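Local coordinates for flagellar regulatory protein C (Vibrio cholerae, PDB 4QHS) that probably uses ATP hydrolysis by its heptameric AAA+ domain to activate sigma-54-dependent transcription of flagellar genes, at residues A29-V34 / R56-A61; S62-G67 / D150-A155; F87-G92 / Q99-K104; K104-Q109 / K145-D150; V214-P219 / S248-I253. All blocks are in the same frame, centred on the assembly; numbering follows the deposited sequence.

Contact 1: residues A29-V34 / R56-A61; sequences ALADKV and RYIHNA
Tyr57 OH donates to Asp32 OD1 at 2.5 Å, a short bond between two neighbouring helices of the AAA+ core: helix 23-35, and helix 51-61, which follows the P-loop as in other P-loop ATPases. The helix axes come within 9.0 Å and their N-to-C directions differ by 47°. The hydroxyl meets OD1 on its syn side, slightly out of the carboxylate plane, and OD2 lies 3.1 Å from the same Tyr57 OH, so the carboxylate is turned to face the phenol oxygen with both of its oxygens. Tyr57 reaches this position because its CG lies anti to the backbone N (chi1 173°), which swings the ring across toward helix 23-35. Asp32 crosses the long axis of the tyrosine at about a right angle, with the carboxylate and ring planes 28° apart, and OD1 sits at the ring edge beside CE1. Deeper in, the contact turns apolar. Ala31 CB comes obliquely to Tyr57 CE1 at 4.3 Å and lies against Ile58 CG1. The isoleucine also packs on Val41 of the central sheet and on Leu154, so one side chain joins Ala31 to the strands beneath. On the other side of helix 23-35, Leu247 of a second subunit packs on Leu30. One turn on from Tyr57, Ala61 CB approaches Asp32 OD1 to 4.2 Å.

Contact 2: residues S62-G67 / D150-A155; sequences SPRKEG and DVRVLA
Arg64 reaches over the start of strand 152-157, touching from CD to its tip the strand's first residue and the two before it. Its CB points toward the strand, and the chain runs on straight through CG to CD, which rests on Arg152 CB at 3.6 Å. At chi3 (76°) the chain bends, laying NE beside the same Arg152 CB while its N-H goes to Gly111 O. The guanidinium then passes with one face over Arg152 N and the carbonyl carbon of Val151. At the tip, Arg64 NH2 makes a weak, long salt bridge to Asp150 OD1 at 3.3 Å, the N-H pointing almost straight at the oxygen; Asp150 O is nearer to Arg64 NH2, at 2.7 Å, but badly angled for a hydrogen bond. NH1 pairs with Asp38. In the AAA+ fold this strand is the central one of the five-stranded parallel sheet, and segment 62-67 is the loop of two overlapping type I turns that joins helix 51-61 to edge strand 69-73. Ser62 OG, also hydrogen-bonded to His59 O, shapes the first: it accepts from Arg64 N at 3.2 Å, an ST turn. A water donates to Ser62 OG at 2.7 Å and accepts from Arg152 NH1 at 2.9 Å, lying in the plane of that guanidinium, whose NE is bonded to Ala39 O.

Contact 3: residues F87-G92 / Q99-K104; sequences FGYEKG and QACPGK
Gly88 and Gly103 form the tight end of this contact: neither has a side chain, and their CA atoms lie 3.8 Å apart. Beside them, Gly88 CA comes within 3.2 Å of Cys101 O. The same carbonyl oxygen accepts from Tyr89 N at 3.1 Å, in the carbonyl plane, and Cys101 N returns a bond to Tyr89 O, nearly along the C=O axis. Tyr89 and Cys101 are thus an antiparallel hydrogen-bonded pair with both side chains on one face of the ribbon. There Cys101 CB sits over one face of the Tyr89 ring, 3.9 Å from its centroid and offset toward the rim as a CH-pi contact, while SG lies oblique to the ring. These short strands, 88-89 and 101-102, are the base of the hairpin that carries the GAFTGA loop, which in sigma-54 activators engages the sigma factor. Phe94 of that loop meets the Tyr89 ring edge-to-face, and Arg144 of a third subunit bonds weakly to Tyr89 OH. Toward the loop the pairing relaxes. Ala100 CA still makes a CA-H...O contact with Tyr89 O, but Lys91 N stands 3.6 Å from Gln99 O without bonding it. On this exposed side the extended lysine leads away from the hairpin, Gln99 NE2 turns back to Ala100 O at 3.2 Å, and Glu90 forms its salt bridge with Arg140.

Contact 4: residues K104-Q109 / K145-D150; sequences KFEQAQ and KSIKLD
Gln109 bends at chi2 (68°) after a CG that stands anti to the backbone N (chi1 -165°), and these two torsions aim its amide at the backbone leaving strand 146-148. Both ends of the amide are used. OE1 accepts from Asp150 N at 2.6 Å, in the plane of the side-chain carbonyl, while NE2 donates to Lys148 O at 2.8 Å. Lys148 O lies 18° out of the Gln109 amide plane. One side chain therefore spans Leu149, bonding the backbone before and after it and restricting the amide's rotation. Leu149 turns its methyls to the helix 104-107: CD2 rests 3.6 Å from Phe105 O, and CD1 lies 4.0 Å from Phe105 CB. The Phe105 ring itself leads away, onto Ile113 and Leu129. On the outer side Ile147 CD1 touches Glu106 CD at 4.2 Å; the Glu106 carboxylate is held by Arg140 and by Gly103 N. Strand 146-148 pairs with 137-139, and the two form a hairpin ahead of core strand 152-157, the position of the pre-sensor-1 hairpin insertion of sigma-54 activators. Gln109 thus bonds the exit of this hairpin to the chain that has just returned from the GAFTGA loop.

Contact 5: residues V214-P219 / S248-I253; sequences VPSIAP and SENGHI
Val214 CG1 meets Glu249 CG at 3.2 Å, closer than carbon atoms normally pack, so the exact fit is doubtful; the two side chains lie obliquely, and the glutamate carboxylate leads away from the contact. The next residues run side by side in nearly the same direction, 8° apart end to end. Here backbone atoms meet directly. Pro215 O receives a CA-H...O contact from Asn250 CA at 3.5 Å, and Gly251 O meets Ile217 CA in the same way at 3.4 Å. Gly251 O also accepts from Ala218 N at 3.0 Å, but the bond is bent (128° at the hydrogen) and weak. Ala218 CB lies obliquely to the His252 ring, 4.2 Å from CD2. The Ser216 hydroxyl stands implausibly close to the Asn250 amide, so the placing of both groups is doubtful. Behind this shell, Val214 is backed by Ile203 and Cys207, and Pro215 by Asn200 and Ile203. Gly251, where a CB would sit tightly against Ile217 CB, has its CA 4.2 Å from Ile217 CA. The contact is on the surface of the AAA+ lid domain, a helical unit, and joins two of its loops. Segment 214-219 leads from helix 195-208 into helix 219-226, with Ala218 as N-cap, and segment 248-253 follows the end of helix 233-247.

In the fold
From the N terminus, contact 1 closes the first loop, which holds strand 41-44 and the P-loop between its two helices. Contact 2 opens immediately afterwards and closes much later, joining the turn after helix 51-61 to core strand 152-157; His59 and Arg152 bond contacts 1 and 2 together. Contacts 3 and 4 both fall within the long loop of contact 2, one after the other: contact 3 closes the GAFTGA hairpin, and contact 4, sharing Lys104 with it and Asp150 with contact 2, ties the following helix to the second hairpin. Contact 5 stands apart in the lid domain, its centre about 34 Å from that of contact 1.

Contact 1: residues A29-V34 / R56-A61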
# COMPACT_ATOMS: atom_id res chain seq x y z
N ALA A 29 -14.90 44.55 -28.73
CA ALA A 29 -14.03 45.72 -28.88
C ALA A 29 -12.75 45.58 -28.06
O ALA A 29 -11.68 46.03 -28.49
CB ALA A 29 -14.76 46.97 -28.48
N LEU A 30 -12.83 44.95 -26.89
CA LEU A 30 -11.61 44.68 -26.11
C LEU A 30 -10.77 43.66 -26.87
O LEU A 30 -9.55 43.80 -27.03
CB LEU A 30 -11.94 44.18 -24.71
CG LEU A 30 -11.91 45.15 -23.52
CD1 LEU A 30 -11.55 46.53 -23.94
CD2 LEU A 30 -13.22 45.17 -22.77
N ALA A 31 -11.45 42.63 -27.35
CA ALA A 31 -10.79 41.60 -28.12
C ALA A 31 -10.04 42.21 -29.31
O ALA A 31 -8.85 41.92 -29.51
CB ALA A 31 -11.81 40.57 -28.57
N ASP A 32 -10.70 43.08 -30.07
CA ASP A 32 -10.06 43.73 -31.21
C ASP A 32 -8.75 44.42 -30.81
O ASP A 32 -7.77 44.38 -31.56
CB ASP A 32 -11.00 44.75 -31.86
CG ASP A 32 -12.08 44.11 -32.71
OD1 ASP A 32 -11.88 42.96 -33.16
OD2 ASP A 32 -13.14 44.75 -32.92
N LYS A 33 -8.75 45.01 -29.64
CA LYS A 33 -7.55 45.60 -29.12
C LYS A 33 -6.43 44.60 -28.88
O LYS A 33 -5.37 44.80 -29.40
CB LYS A 33 -7.82 46.41 -27.87
CG LYS A 33 -7.97 47.87 -28.11
CD LYS A 33 -8.53 48.57 -26.92
CE LYS A 33 -8.53 50.06 -27.09
NZ LYS A 33 -9.10 50.71 -25.93
N VAL A 34 -6.66 43.54 -28.11
CA VAL A 34 -5.58 42.57 -27.88
C VAL A 34 -5.11 41.93 -29.15
O VAL A 34 -3.92 41.67 -29.32
CB VAL A 34 -5.93 41.34 -26.98
CG1 VAL A 34 -5.05 41.29 -25.75
CG2 VAL A 34 -7.41 41.23 -26.72
N ARG A 56 -11.08 32.30 -32.00
CA ARG A 56 -10.85 32.20 -33.43
C ARG A 56 -11.02 33.60 -34.03
O ARG A 56 -10.34 33.96 -35.00
CB ARG A 56 -11.80 31.19 -34.06
CG ARG A 56 -11.32 30.63 -35.40
CD ARG A 56 -11.95 29.27 -35.71
NE ARG A 56 -11.66 28.28 -34.67
CZ ARG A 56 -12.58 27.71 -33.90
NH1 ARG A 56 -13.87 28.01 -34.06
NH2 ARG A 56 -12.22 26.83 -32.97
N TYR A 57 -11.91 34.38 -33.44
CA TYR A 57 -12.10 35.77 -33.83
C TYR A 57 -10.82 36.56 -33.58
O TYR A 57 -10.41 37.39 -34.38
CB TYR A 57 -13.26 36.37 -33.07
CG TYR A 57 -13.46 37.84 -33.27
CD1 TYR A 57 -12.71 38.78 -32.56
CD2 TYR A 57 -14.42 38.31 -34.15
CE1 TYR A 57 -12.90 40.13 -32.75
CE2 TYR A 57 -14.62 39.67 -34.33
CZ TYR A 57 -13.86 40.57 -33.63
OH TYR A 57 -14.06 41.92 -33.82
N ILE A 58 -10.20 36.30 -32.44
CA ILE A 58 -8.98 37.01 -32.10
C ILE A 58 -7.89 36.71 -33.14
O ILE A 58 -7.22 37.61 -33.63
CB ILE A 58 -8.52 36.67 -30.68
CG1 ILE A 58 -9.43 37.37 -29.68
CG2 ILE A 58 -7.07 37.08 -30.48
CD1 ILE A 58 -9.17 37.04 -28.23
N HIS A 59 -7.75 35.43 -33.48
CA HIS A 59 -6.77 34.98 -34.47
C HIS A 59 -6.94 35.72 -35.78
O HIS A 59 -5.97 36.25 -36.33
CB HIS A 59 -6.91 33.48 -34.72
CG HIS A 59 -5.94 32.93 -35.70
ND1 HIS A 59 -4.62 32.67 -35.38
CD2 HIS A 59 -6.08 32.59 -37.01
CE1 HIS A 59 -4.00 32.19 -36.44
NE2 HIS A 59 -4.86 32.13 -37.44
N ASN A 60 -8.17 35.78 -36.27
CA ASN A 60 -8.46 36.38 -37.56
C ASN A 60 -8.31 37.89 -37.55
O ASN A 60 -8.13 38.49 -38.60
CB ASN A 60 -9.87 35.99 -38.03
CG ASN A 60 -10.03 34.49 -38.20
OD1 ASN A 60 -9.12 33.80 -38.65
ND2 ASN A 60 -11.20 33.98 -37.83
N ALA A 61 -8.37 38.50 -36.37
CA ALA A 61 -8.24 39.95 -36.30
C ALA A 61 -6.79 40.35 -36.11
O ALA A 61 -6.43 41.53 -36.18
CB ALA A 61 -9.10 40.51 -35.18

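Contact 2: residues S62-G67 / D150-A155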
# COMPACT_ATOMS: atom_id res chain seq x y z
N SER A 62 -5.94 39.37 -35.85
CA SER A 62 -4.55 39.61 -35.54
C SER A 62 -3.71 39.47 -36.80
O SER A 62 -4.15 38.85 -37.77
CB SER A 62 -4.08 38.62 -34.46
OG SER A 62 -3.70 37.40 -35.04
N PRO A 63 -2.49 40.02 -36.80
CA PRO A 63 -1.61 39.86 -37.97
C PRO A 63 -1.23 38.40 -38.28
O PRO A 63 -0.66 38.13 -39.33
CB PRO A 63 -0.37 40.67 -37.57
CG PRO A 63 -0.40 40.67 -36.07
CD PRO A 63 -1.84 40.78 -35.73
N ARG A 64 -1.54 37.48 -37.38
CA ARG A 64 -1.19 36.07 -37.58
C ARG A 64 -2.30 35.29 -38.26
O ARG A 64 -2.24 34.07 -38.35
CB ARG A 64 -0.85 35.42 -36.23
CG ARG A 64 0.02 36.30 -35.36
CD ARG A 64 0.23 35.72 -34.00
NE ARG A 64 1.19 34.64 -34.05
CZ ARG A 64 2.49 34.79 -33.90
NH1 ARG A 64 3.01 35.99 -33.67
NH2 ARG A 64 3.28 33.74 -33.98
N LYS A 65 -3.32 36.00 -38.73
CA LYS A 65 -4.53 35.39 -39.30
C LYS A 65 -4.27 34.31 -40.38
O LYS A 65 -4.97 33.30 -40.42
CB LYS A 65 -5.43 36.49 -39.87
CG LYS A 65 -6.58 35.97 -40.73
CD LYS A 65 -7.34 37.12 -41.40
CE LYS A 65 -8.43 36.59 -42.34
NZ LYS A 65 -9.17 37.68 -43.03
N GLU A 66 -3.28 34.51 -41.24
CA GLU A 66 -3.07 33.56 -42.33
C GLU A 66 -2.38 32.30 -41.82
O GLU A 66 -2.41 31.25 -42.47
CB GLU A 66 -2.25 34.19 -43.46
CG GLU A 66 -2.94 35.36 -44.11
CD GLU A 66 -4.34 35.02 -44.61
OE1 GLU A 66 -5.32 35.55 -44.05
OE2 GLU A 66 -4.46 34.22 -45.56
N GLY A 67 -1.78 32.41 -40.64
CA GLY A 67 -1.04 31.31 -40.05
C GLY A 67 -1.93 30.30 -39.36
O GLY A 67 -3.14 30.46 -39.30
N ASP A 150 7.53 30.64 -32.21
CA ASP A 150 6.95 31.92 -32.58
C ASP A 150 5.43 31.73 -32.61
O ASP A 150 4.84 31.55 -33.68
CB ASP A 150 7.47 32.40 -33.93
CG ASP A 150 6.78 33.69 -34.42
OD1 ASP A 150 6.49 34.58 -33.60
OD2 ASP A 150 6.54 33.81 -35.64
N VAL A 151 4.82 31.73 -31.43
CA VAL A 151 3.44 31.28 -31.27
C VAL A 151 2.66 32.18 -30.28
O VAL A 151 3.12 32.45 -29.18
CB VAL A 151 3.38 29.80 -30.77
CG1 VAL A 151 1.94 29.37 -30.48
CG2 VAL A 151 4.04 28.85 -31.78
N ARG A 152 1.49 32.62 -30.71
CA ARG A 152 0.60 33.43 -29.88
C ARG A 152 -0.26 32.49 -29.05
O ARG A 152 -0.84 31.53 -29.57
CB ARG A 152 -0.28 34.34 -30.75
CG ARG A 152 -0.78 35.61 -30.07
CD ARG A 152 -2.24 35.53 -29.66
NE ARG A 152 -2.64 36.73 -28.92
CZ ARG A 152 -3.16 37.82 -29.47
NH1 ARG A 152 -3.36 37.88 -30.78
NH2 ARG A 152 -3.49 38.87 -28.71
N VAL A 153 -0.34 32.77 -27.76
CA VAL A 153 -1.09 31.91 -26.87
C VAL A 153 -2.43 32.50 -26.46
O VAL A 153 -2.52 33.64 -25.99
CB VAL A 153 -0.29 31.59 -25.61
CG1 VAL A 153 -1.17 30.91 -24.59
CG2 VAL A 153 0.91 30.72 -25.96
N LEU A 154 -3.48 31.72 -26.67
CA LEU A 154 -4.79 31.98 -26.12
C LEU A 154 -5.09 30.86 -25.14
O LEU A 154 -4.71 29.71 -25.39
CB LEU A 154 -5.86 32.06 -27.22
CG LEU A 154 -5.64 32.95 -28.45
CD1 LEU A 154 -6.84 32.83 -29.36
CD2 LEU A 154 -5.41 34.39 -28.08
N ALA A 155 -5.76 31.19 -24.04
CA ALA A 155 -6.20 30.19 -23.07
C ALA A 155 -7.63 30.46 -22.61
O ALA A 155 -8.12 31.59 -22.72
CB ALA A 155 -5.29 30.16 -21.88
O HOH W 1 -3.28 35.82 -32.86

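Contact 3: residues F87-G92 / Q99-K104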
# COMPACT_ATOMS: atom_id res chain seq x y z
N PHE A 87 3.65 18.82 -26.04
CA PHE A 87 5.09 18.97 -26.25
C PHE A 87 5.64 18.04 -27.32
O PHE A 87 6.73 18.27 -27.84
CB PHE A 87 5.82 18.74 -24.93
CG PHE A 87 5.50 19.77 -23.90
CD1 PHE A 87 6.10 21.01 -23.93
CD2 PHE A 87 4.55 19.52 -22.93
CE1 PHE A 87 5.78 21.98 -23.00
CE2 PHE A 87 4.23 20.49 -21.99
CZ PHE A 87 4.85 21.71 -22.03
N GLY A 88 4.90 16.99 -27.64
CA GLY A 88 5.39 16.01 -28.59
C GLY A 88 6.40 15.14 -27.88
O GLY A 88 6.72 15.38 -26.72
N TYR A 89 6.93 14.15 -28.58
CA TYR A 89 7.82 13.19 -27.96
C TYR A 89 8.68 12.48 -28.99
O TYR A 89 8.39 12.50 -30.19
CB TYR A 89 7.03 12.16 -27.15
CG TYR A 89 5.87 11.54 -27.92
CD1 TYR A 89 4.62 12.15 -27.94
CD2 TYR A 89 6.03 10.34 -28.62
CE1 TYR A 89 3.56 11.59 -28.64
CE2 TYR A 89 4.98 9.78 -29.32
CZ TYR A 89 3.74 10.40 -29.32
OH TYR A 89 2.68 9.85 -30.00
N GLU A 90 9.74 11.86 -28.50
CA GLU A 90 10.58 11.03 -29.34
C GLU A 90 10.23 9.57 -29.07
O GLU A 90 9.62 9.25 -28.04
CB GLU A 90 12.05 11.33 -29.07
CG GLU A 90 12.43 12.78 -29.43
CD GLU A 90 12.38 13.06 -30.93
OE1 GLU A 90 12.59 12.13 -31.74
OE2 GLU A 90 12.13 14.22 -31.32
N LYS A 91 10.56 8.71 -30.02
CA LYS A 91 10.27 7.30 -29.90
C LYS A 91 10.87 6.82 -28.59
O LYS A 91 12.00 7.17 -28.27
CB LYS A 91 10.83 6.52 -31.11
CG LYS A 91 10.51 5.04 -31.10
CD LYS A 91 11.01 4.33 -32.36
CE LYS A 91 10.63 2.85 -32.35
NZ LYS A 91 11.18 2.08 -33.50
N GLY A 92 10.08 6.09 -27.81
CA GLY A 92 10.55 5.55 -26.54
C GLY A 92 10.45 6.49 -25.34
O GLY A 92 10.85 6.12 -24.25
N GLN A 99 6.77 6.11 -31.88
CA GLN A 99 7.20 6.95 -32.97
C GLN A 99 7.51 8.32 -32.45
O GLN A 99 7.18 8.64 -31.34
CB GLN A 99 6.12 7.05 -34.03
CG GLN A 99 4.86 7.68 -33.55
CD GLN A 99 3.85 7.80 -34.62
OE1 GLN A 99 3.25 6.83 -35.03
NE2 GLN A 99 3.67 9.00 -35.12
N ALA A 100 8.15 9.12 -33.26
CA ALA A 100 8.28 10.53 -33.01
C ALA A 100 6.97 11.20 -33.39
O ALA A 100 6.22 10.70 -34.19
CB ALA A 100 9.40 11.08 -33.77
N CYS A 101 6.70 12.33 -32.78
CA CYS A 101 5.46 13.05 -32.99
C CYS A 101 5.64 14.48 -32.55
O CYS A 101 6.09 14.73 -31.48
CB CYS A 101 4.35 12.38 -32.20
SG CYS A 101 2.74 13.12 -32.21
N PRO A 102 5.28 15.43 -33.38
CA PRO A 102 5.46 16.82 -33.00
C PRO A 102 4.35 17.30 -32.11
O PRO A 102 3.25 16.82 -32.18
CB PRO A 102 5.44 17.52 -34.34
CG PRO A 102 4.69 16.66 -35.20
CD PRO A 102 4.96 15.28 -34.79
N GLY A 103 4.65 18.25 -31.26
CA GLY A 103 3.65 18.82 -30.40
C GLY A 103 2.74 19.84 -31.05
O GLY A 103 2.94 20.24 -32.17
N LYS A 104 1.76 20.28 -30.29
CA LYS A 104 0.87 21.31 -30.72
C LYS A 104 1.56 22.64 -30.85
O LYS A 104 1.22 23.40 -31.70
CB LYS A 104 -0.28 21.45 -29.76
CG LYS A 104 -1.14 20.26 -29.68
CD LYS A 104 -1.89 20.03 -30.92
CE LYS A 104 -3.33 19.90 -30.58
NZ LYS A 104 -3.99 18.85 -31.37

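Contact 4: residues K104-Q109 / K145-D150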
# COMPACT_ATOMS: atom_id res chain seq x y z
N LYS A 104 1.76 20.28 -30.29
CA LYS A 104 0.87 21.31 -30.72
C LYS A 104 1.56 22.64 -30.85
O LYS A 104 1.22 23.40 -31.70
CB LYS A 104 -0.28 21.45 -29.76
CG LYS A 104 -1.14 20.26 -29.68
CD LYS A 104 -1.89 20.03 -30.92
CE LYS A 104 -3.33 19.90 -30.58
NZ LYS A 104 -3.99 18.85 -31.37
N PHE A 105 2.55 22.89 -30.04
CA PHE A 105 3.28 24.12 -30.17
C PHE A 105 4.03 24.17 -31.47
O PHE A 105 4.14 25.20 -32.05
CB PHE A 105 4.22 24.33 -28.99
CG PHE A 105 3.53 24.74 -27.74
CD1 PHE A 105 3.02 25.99 -27.61
CD2 PHE A 105 3.39 23.88 -26.71
CE1 PHE A 105 2.41 26.35 -26.49
CE2 PHE A 105 2.77 24.25 -25.60
CZ PHE A 105 2.28 25.48 -25.49
N GLU A 106 4.55 23.04 -31.90
CA GLU A 106 5.23 22.95 -33.19
C GLU A 106 4.28 23.22 -34.36
O GLU A 106 4.61 23.96 -35.28
CB GLU A 106 5.88 21.58 -33.39
CG GLU A 106 7.08 21.26 -32.52
CD GLU A 106 7.56 19.83 -32.73
OE1 GLU A 106 7.49 19.02 -31.77
OE2 GLU A 106 7.99 19.50 -33.87
N GLN A 107 3.10 22.65 -34.29
CA GLN A 107 2.15 22.82 -35.35
C GLN A 107 1.62 24.22 -35.46
O GLN A 107 1.10 24.57 -36.47
CB GLN A 107 0.98 21.90 -35.16
CG GLN A 107 1.30 20.48 -35.26
CD GLN A 107 0.24 19.64 -34.65
OE1 GLN A 107 -0.88 19.64 -35.10
NE2 GLN A 107 0.59 18.93 -33.63
N ALA A 108 1.76 25.00 -34.40
CA ALA A 108 1.17 26.33 -34.31
C ALA A 108 2.19 27.38 -34.68
O ALA A 108 1.92 28.58 -34.57
CB ALA A 108 0.64 26.60 -32.90
N GLN A 109 3.35 26.90 -35.10
CA GLN A 109 4.48 27.75 -35.45
C GLN A 109 4.03 28.85 -36.40
O GLN A 109 3.39 28.59 -37.42
CB GLN A 109 5.61 26.91 -36.07
CG GLN A 109 6.95 27.63 -36.16
CD GLN A 109 7.57 27.87 -34.78
OE1 GLN A 109 7.16 28.78 -34.06
NE2 GLN A 109 8.56 27.05 -34.42
N LYS A 145 16.71 18.49 -27.32
CA LYS A 145 16.78 19.55 -28.31
C LYS A 145 15.61 20.51 -28.12
O LYS A 145 14.46 20.09 -28.04
CB LYS A 145 16.78 18.97 -29.72
CG LYS A 145 17.25 19.96 -30.76
CD LYS A 145 17.76 19.22 -31.98
CE LYS A 145 16.64 18.47 -32.65
NZ LYS A 145 15.62 19.44 -33.13
N SER A 146 15.91 21.79 -28.01
CA SER A 146 14.83 22.77 -27.92
C SER A 146 14.52 23.35 -29.30
O SER A 146 15.41 23.74 -30.05
CB SER A 146 15.19 23.88 -26.92
OG SER A 146 16.24 24.68 -27.41
N ILE A 147 13.24 23.39 -29.63
CA ILE A 147 12.77 24.03 -30.86
C ILE A 147 12.34 25.47 -30.57
O ILE A 147 11.51 25.72 -29.69
CB ILE A 147 11.58 23.24 -31.48
CG1 ILE A 147 12.01 21.82 -31.84
CG2 ILE A 147 11.05 23.95 -32.71
CD1 ILE A 147 11.30 20.75 -31.03
N LYS A 148 12.92 26.41 -31.30
CA LYS A 148 12.53 27.82 -31.22
C LYS A 148 11.06 28.00 -31.59
O LYS A 148 10.59 27.42 -32.58
CB LYS A 148 13.39 28.66 -32.15
CG LYS A 148 14.07 29.82 -31.47
CD LYS A 148 15.46 29.43 -30.96
CE LYS A 148 16.50 29.45 -32.08
NZ LYS A 148 17.85 29.03 -31.60
N LEU A 149 10.35 28.84 -30.87
CA LEU A 149 8.94 29.06 -31.09
C LEU A 149 8.57 30.49 -31.42
O LEU A 149 9.19 31.40 -30.97
CB LEU A 149 8.17 28.63 -29.87
CG LEU A 149 7.95 27.15 -29.66
CD1 LEU A 149 7.16 26.92 -28.43
CD2 LEU A 149 7.22 26.60 -30.82
N ASP A 150 7.53 30.64 -32.21
CA ASP A 150 6.95 31.92 -32.58
C ASP A 150 5.43 31.73 -32.61
O ASP A 150 4.84 31.55 -33.68
CB ASP A 150 7.47 32.40 -33.93
CG ASP A 150 6.78 33.69 -34.42
OD1 ASP A 150 6.49 34.58 -33.60
OD2 ASP A 150 6.54 33.81 -35.64

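Contact 5: residues V214-P219 / S248-I253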
# COMPACT_ATOMS: atom_id res chain seq x y z
N VAL A 214 -35.67 27.26 -41.64
CA VAL A 214 -37.03 27.30 -41.12
C VAL A 214 -37.44 28.60 -40.39
O VAL A 214 -38.55 29.06 -40.65
CB VAL A 214 -37.30 26.08 -40.18
CG1 VAL A 214 -36.71 24.82 -40.79
CG2 VAL A 214 -36.76 26.30 -38.79
N PRO A 215 -36.55 29.23 -39.57
CA PRO A 215 -36.99 30.10 -38.47
C PRO A 215 -38.47 30.40 -38.42
O PRO A 215 -39.24 29.53 -38.00
CB PRO A 215 -36.19 31.37 -38.72
CG PRO A 215 -34.89 30.87 -39.31
CD PRO A 215 -35.10 29.44 -39.77
N SER A 216 -38.86 31.61 -38.82
CA SER A 216 -40.22 32.12 -38.64
C SER A 216 -40.78 31.69 -37.27
O SER A 216 -42.00 31.66 -37.06
CB SER A 216 -41.13 31.66 -39.78
OG SER A 216 -41.06 30.26 -39.99
N ILE A 217 -39.86 31.26 -36.42
CA ILE A 217 -40.19 30.72 -35.13
C ILE A 217 -41.04 31.68 -34.32
O ILE A 217 -40.62 32.74 -33.95
CB ILE A 217 -38.92 30.35 -34.40
CG1 ILE A 217 -39.09 30.44 -32.92
CG2 ILE A 217 -37.84 31.30 -34.75
CD1 ILE A 217 -38.04 31.25 -32.32
N ALA A 218 -42.27 31.28 -34.08
CA ALA A 218 -43.20 32.05 -33.32
C ALA A 218 -42.48 32.92 -32.33
O ALA A 218 -41.44 32.56 -31.81
CB ALA A 218 -44.17 31.15 -32.61
N PRO A 219 -43.05 34.08 -32.06
CA PRO A 219 -42.51 35.03 -31.11
C PRO A 219 -42.79 34.56 -29.73
O PRO A 219 -42.13 34.96 -28.81
CB PRO A 219 -43.37 36.26 -31.37
CG PRO A 219 -43.90 36.07 -32.69
CD PRO A 219 -44.17 34.65 -32.80
N SER A 248 -40.37 19.70 -35.37
CA SER A 248 -40.81 20.10 -36.70
C SER A 248 -40.38 21.50 -37.09
O SER A 248 -40.04 22.31 -36.25
CB SER A 248 -42.31 19.94 -36.88
OG SER A 248 -42.72 20.58 -38.07
N GLU A 249 -40.42 21.77 -38.39
CA GLU A 249 -39.92 23.02 -38.97
C GLU A 249 -40.82 24.26 -38.80
O GLU A 249 -42.00 24.21 -39.07
CB GLU A 249 -39.54 22.81 -40.42
CG GLU A 249 -38.30 22.00 -40.62
CD GLU A 249 -38.38 20.60 -40.04
OE1 GLU A 249 -37.31 20.03 -39.84
OE2 GLU A 249 -39.47 20.07 -39.78
N ASN A 250 -40.25 25.36 -38.34
CA ASN A 250 -41.02 26.55 -37.98
C ASN A 250 -41.39 26.53 -36.52
O ASN A 250 -42.49 26.22 -36.18
CB ASN A 250 -42.29 26.63 -38.80
CG ASN A 250 -43.07 27.89 -38.52
OD1 ASN A 250 -42.59 28.99 -38.76
ND2 ASN A 250 -44.26 27.74 -37.99
N GLY A 251 -40.45 26.86 -35.66
CA GLY A 251 -40.57 26.59 -34.25
C GLY A 251 -41.80 27.15 -33.58
O GLY A 251 -42.06 28.32 -33.69
N HIS A 252 -42.52 26.32 -32.85
CA HIS A 252 -43.72 26.82 -32.17
C HIS A 252 -43.65 26.66 -30.65
O HIS A 252 -43.56 27.64 -29.90
CB HIS A 252 -44.94 26.08 -32.71
CG HIS A 252 -46.15 26.94 -32.82
ND1 HIS A 252 -47.17 26.91 -31.90
CD2 HIS A 252 -46.51 27.86 -33.75
CE1 HIS A 252 -48.11 27.77 -32.25
NE2 HIS A 252 -47.74 28.35 -33.37
N ILE A 253 -43.75 25.41 -30.20
CA ILE A 253 -43.54 25.04 -28.81
C ILE A 253 -42.40 24.02 -28.78
O ILE A 253 -42.33 23.12 -29.62
CB ILE A 253 -44.83 24.47 -28.13
CG1 ILE A 253 -45.11 23.00 -28.51
CG2 ILE A 253 -46.02 25.32 -28.48
CD1 ILE A 253 -44.38 21.89 -27.62